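Enoyl-CoA hydratase/isomerase family protein (PDB 3KQF) probably catalyses the reversible addition of water across the double bond of 2-trans-enoyl-CoA thioesters, as enoyl-CoA hydratases of the crotonase family do. Local coordinates at residues K196-E199 with I200-I204; A237-G240 with V241-T244. All coordinates share one frame; numbering follows the deposited sequence. Where two conformers were deposited one is given.

Overall arrangement
Both interactions are local and follow one another along the chain, joining residues three to five apart within a helix in interaction 1 and round a helix end in interaction 2. Interaction 1 (196-204) takes up most of helix 193-206, which packs on the beta-sheet of the crotonase core. Interaction 2 (237-244) is the frayed C-terminal end of helix 227-242, where the chain turns into helix 245-255. Both touch the second subunit, interaction 1 slightly, through Ile204, and interaction 2 through a salt bridge and packing. Their centres lie about 25 Å apart and their nearest atoms about 13 Å. The centre of interaction 1 is about 14 Å from that of the chain, interaction 2 about 26 Å, among the C-terminal helices.

Interaction 1: residues K196-E199 with I200-I204; sequences KAIE and IAEKI
Ile200 sits one turn after Lys196, and its CG1 lies 3.4 Å from Lys196 O, against the same carbonyl that takes the hydrogen bond from Ile200 N at 3.1 Å. With CG1 beside its own backbone N (chi1 -66°), the ethyl arm of Ile200 runs back toward the preceding turn. Its CD1 meets the methylene CE of Lys196 at 4.0 Å, the two side chains crossing obliquely. The lysine chain bends at chi2 (67°), which brings CE, rather than the terminal NZ, nearest the isoleucine.

Glu199 and Glu202 occupy the more exposed side. Glu199, extended beyond CG, brings that CG to 4.0 Å from Glu202 OE1. Glu202 leans back on the turn before it and is likewise extended: its CG lies 3.2 Å from Ile198 O, and OE2 comes to 3.7 Å from the CG2 methyl of Ile198. The carboxylate planes are nearly parallel, 8° apart, but Glu199 OE2 and Glu202 OE1 remain 5.3 Å from each other. The like charges are thus not in contact, and on this exposed side solvent would probably screen them.

Four successive i to i+4 bonds carry the backbone, from the amides of Ile200, Ala201, Glu202 and Lys203 to the carbonyls of Lys196, Ala197, Ile198 and Glu199. The Glu202 N to Ile198 O bond measures 2.8 Å.

Ala197, Ile200, Ala201 and Ile204 face the sheet, touching residues such as Ile58, Ile106, Phe126 and Ile128 on strands 56-61, 105-109 and 126-130. Lys196 lies along the edge strand 186-188, on Phe186 and Val188. With Glu199, Glu202 and Lys203 exposed, this is an amphipathic alpha-helix covering the beta-sheet in the alpha/beta core of the crotonase fold.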
loop_
_atom_site.group_PDB
_atom_site.type_symbol
_atom_site.label_atom_id
_atom_site.label_comp_id
_atom_site.label_asym_id
_atom_site.label_seq_id
_atom_site.Cartn_x
_atom_site.Cartn_y
_atom_site.Cartn_z
ATOM N N LYS A 196 -3.202 -27.137 -0.692
ATOM C CA LYS A 196 -2.838 -25.873 -1.344
ATOM C C LYS A 196 -1.576 -25.259 -0.683
ATOM O O LYS A 196 -0.677 -24.753 -1.373
ATOM C CB LYS A 196 -3.996 -24.883 -1.267
ATOM C CG LYS A 196 -3.752 -23.521 -1.982
ATOM C CD LYS A 196 -3.657 -23.690 -3.496
ATOM C CE LYS A 196 -3.604 -22.344 -4.211
ATOM N NZ LYS A 196 -3.566 -22.505 -5.695
ATOM N N ALA A 197 -1.525 -25.265 0.652
ATOM C CA ALA A 197 -0.356 -24.729 1.361
ATOM C C ALA A 197 0.886 -25.564 1.064
ATOM O O ALA A 197 1.970 -25.027 0.866
ATOM C CB ALA A 197 -0.605 -24.673 2.872
ATOM N N ILE A 198 0.730 -26.872 1.021
ATOM C CA ILE A 198 1.863 -27.753 0.727
ATOM C C ILE A 198 2.355 -27.556 -0.702
ATOM O O ILE A 198 3.555 -27.521 -0.941
ATOM C CB ILE A 198 1.529 -29.219 0.977
ATOM C CG1 ILE A 198 1.413 -29.466 2.474
ATOM C CG2 ILE A 198 2.612 -30.143 0.380
ATOM C CD1 ILE A 198 0.913 -30.856 2.828
ATOM N N GLU A 199 1.442 -27.424 -1.652
ATOM C CA GLU A 199 1.886 -27.257 -3.041
ATOM C C GLU A 199 2.610 -25.922 -3.278
ATOM O O GLU A 199 3.609 -25.895 -4.002
ATOM C CB GLU A 199 0.782 -27.592 -4.048
ATOM C CG GLU A 199 0.576 -29.122 -4.096
ATOM C CD GLU A 199 -0.488 -29.591 -5.057
ATOM O OE1 GLU A 199 -0.998 -28.772 -5.851
ATOM O OE2 GLU A 199 -0.811 -30.801 -5.018
ATOM N N ILE A 200 2.162 -24.847 -2.630
ATOM C CA ILE A 200 2.867 -23.550 -2.736
ATOM C C ILE A 200 4.211 -23.643 -2.014
ATOM O O ILE A 200 5.226 -23.183 -2.535
ATOM C CB ILE A 200 2.027 -22.382 -2.196
ATOM C CG1 ILE A 200 0.797 -22.192 -3.077
ATOM C CG2 ILE A 200 2.853 -21.084 -2.149
ATOM C CD1 ILE A 200 -0.144 -21.121 -2.582
ATOM N N ALA A 201 4.230 -24.284 -0.842
ATOM C CA ALA A 201 5.469 -24.495 -0.102
ATOM C C ALA A 201 6.464 -25.310 -0.939
ATOM O O ALA A 201 7.651 -25.001 -0.952
ATOM C CB ALA A 201 5.190 -25.205 1.254
ATOM N N GLU A 202 5.982 -26.363 -1.613
ATOM C CA GLU A 202 6.845 -27.207 -2.456
ATOM C C GLU A 202 7.448 -26.415 -3.612
ATOM O O GLU A 202 8.609 -26.619 -3.973
ATOM C CB GLU A 202 6.087 -28.435 -3.004
ATOM C CG GLU A 202 5.787 -29.503 -1.980
ATOM C CD GLU A 202 4.975 -30.644 -2.557
ATOM O OE1 GLU A 202 4.271 -30.446 -3.581
ATOM O OE2 GLU A 202 5.020 -31.733 -1.969
ATOM N N LYS A 203 6.664 -25.526 -4.211
ATOM C CA LYS A 203 7.193 -24.692 -5.285
ATOM C C LYS A 203 8.329 -23.824 -4.767
ATOM O O LYS A 203 9.410 -23.789 -5.351
ATOM C CB LYS A 203 6.115 -23.801 -5.895
ATOM C CG LYS A 203 6.640 -22.836 -6.970
ATOM C CD LYS A 203 7.439 -23.549 -8.061
ATOM C CE LYS A 203 7.764 -22.611 -9.200
ATOM N NZ LYS A 203 8.471 -23.228 -10.350
ATOM N N ILE A 204 8.093 -23.142 -3.655
ATOM C CA ILE A 204 9.125 -22.258 -3.078
ATOM C C ILE A 204 10.357 -23.077 -2.689
ATOM O O ILE A 204 11.493 -22.647 -2.920
ATOM C CB ILE A 204 8.568 -21.449 -1.885
ATOM C CG1 ILE A 204 7.462 -20.523 -2.379
ATOM C CG2 ILE A 204 9.679 -20.635 -1.224
ATOM C CD1 ILE A 204 6.642 -19.822 -1.270
#

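Interaction 2: residues A237-G240 with V241-T244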
loop_
_atom_site.group_PDB
_atom_site.type_symbol
_atom_site.label_atom_id
_atom_site.label_comp_id
_atom_site.label_asym_id
_atom_site.label_seq_id
_atom_site.Cartn_x
_atom_site.Cartn_y
_atom_site.Cartn_z
ATOM N N ALA A 237 22.660 -7.801 -1.521
ATOM C CA ALA A 237 22.043 -9.122 -1.478
ATOM C C ALA A 237 22.337 -9.904 -2.748
ATOM O O ALA A 237 22.600 -11.111 -2.685
ATOM C CB ALA A 237 20.548 -9.017 -1.264
ATOM N N TYR A 238 22.283 -9.223 -3.897
ATOM C CA TYR A 238 22.541 -9.850 -5.200
ATOM C C TYR A 238 23.990 -10.421 -5.246
ATOM O O TYR A 238 24.246 -11.465 -5.854
ATOM C CB TYR A 238 22.274 -8.838 -6.320
ATOM C CG TYR A 238 22.309 -9.392 -7.731
ATOM C CD1 TYR A 238 21.178 -9.954 -8.309
ATOM C CD2 TYR A 238 23.460 -9.306 -8.503
ATOM C CE1 TYR A 238 21.202 -10.444 -9.609
ATOM C CE2 TYR A 238 23.485 -9.785 -9.807
ATOM C CZ TYR A 238 22.350 -10.353 -10.350
ATOM O OH TYR A 238 22.370 -10.834 -11.651
ATOM N N GLU A 239 24.916 -9.769 -4.555
ATOM C CA GLU A 239 26.296 -10.261 -4.487
ATOM C C GLU A 239 26.331 -11.625 -3.806
ATOM O O GLU A 239 27.213 -12.429 -4.062
ATOM C CB GLU A 239 27.177 -9.273 -3.719
ATOM C CG GLU A 239 27.262 -7.913 -4.361
ATOM C CD GLU A 239 28.001 -7.939 -5.682
ATOM O OE1 GLU A 239 27.519 -7.309 -6.647
ATOM O OE2 GLU A 239 29.045 -8.621 -5.762
ATOM N N GLY A 240 25.362 -11.873 -2.929
ATOM C CA GLY A 240 25.262 -13.144 -2.225
ATOM C C GLY A 240 24.829 -14.318 -3.092
ATOM O O GLY A 240 24.919 -15.452 -2.659
ATOM N N VAL A 241 24.319 -14.065 -4.296
ATOM C CA VAL A 241 23.895 -15.176 -5.171
ATOM C C VAL A 241 24.765 -15.381 -6.387
ATOM O O VAL A 241 24.862 -16.499 -6.903
ATOM C CB VAL A 241 22.435 -15.002 -5.649
ATOM C CG1 VAL A 241 21.517 -15.088 -4.486
ATOM C CG2 VAL A 241 22.254 -13.672 -6.419
ATOM N N ILE A 242 25.418 -14.324 -6.853
ATOM C CA ILE A 242 26.222 -14.448 -8.075
ATOM C C ILE A 242 27.390 -15.441 -8.047
ATOM O O ILE A 242 27.720 -15.987 -9.095
ATOM C CB ILE A 242 26.663 -13.075 -8.664
ATOM C CG1 ILE A 242 27.449 -12.244 -7.648
ATOM C CG2 ILE A 242 25.442 -12.327 -9.168
ATOM C CD1 ILE A 242 27.854 -10.875 -8.190
ATOM N N HIS A 243 27.988 -15.699 -6.880
ATOM C CA HIS A 243 29.127 -16.643 -6.785
ATOM C C HIS A 243 28.707 -18.059 -6.356
ATOM O O HIS A 243 29.549 -18.948 -6.234
ATOM C CB HIS A 243 30.177 -16.104 -5.790
ATOM C CG HIS A 243 31.433 -16.923 -5.714
ATOM N ND1 HIS A 243 31.516 -18.100 -4.996
ATOM C CD2 HIS A 243 32.668 -16.715 -6.233
ATOM C CE1 HIS A 243 32.740 -18.590 -5.093
ATOM N NE2 HIS A 243 33.460 -17.768 -5.836
ATOM N N THR A 244 27.411 -18.285 -6.175
ATOM C CA THR A 244 26.926 -19.581 -5.691
ATOM C C THR A 244 26.926 -20.671 -6.746
ATOM O O THR A 244 26.839 -20.390 -7.935
ATOM C CB THR A 244 25.488 -19.462 -5.094
ATOM O OG1 THR A 244 24.553 -19.057 -6.104
ATOM C CG2 THR A 244 25.458 -18.461 -3.945
#
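At the C-terminal end of helix 227-242 the regular bonding gives way to a turn that leads into helix 245-255, and the carbonyl of Tyr238 takes two amides there. Val241 N reaches Tyr238 O at 3.0 Å from above the carbonyl plane, an i to i+3 bond, while Ile242 N approaches it nearly in line with the C=O, at 3.2 Å. Ala237 O, left 3.8 Å from Val241 N, bonds Gly240 N instead, a tightening of the helix toward i to i+3 spacing.

Side chains close round the same turn. The CG2 methyl of Ile242 comes to 3.3 Å from CE2 of the Tyr238 ring, meeting it obliquely, and the two side chains cross at about a right angle. Ile242 CG1 lies between its backbone N and carbonyl carbon (chi1 57°), which sends CD1 alongside the Glu239 carboxylate, 3.5 Å from OE2. Val241 CG2, likewise placed between N and C (chi1 -65°), is tight against Tyr238 O at 3.0 Å and approaches the ring obliquely, 4.3 Å from Tyr238 CD1.

Thr244 OG1 donates to Val241 O at 2.7 Å, and Thr244 N bonds that carbonyl too. OG1 also caps Arg247 N as the N-cap of the next helix, and Val241 packs on Leu214 of helix 209-222.

Glu239 OE2 forms a salt bridge with Arg85 of the second subunit, an arginine that also packs on Ile242. The carboxylate thus rests on an apolar methyl while its charge is answered across the interface, which probably stabilises its ionised form and ties this helix end to the neighbouring subunit.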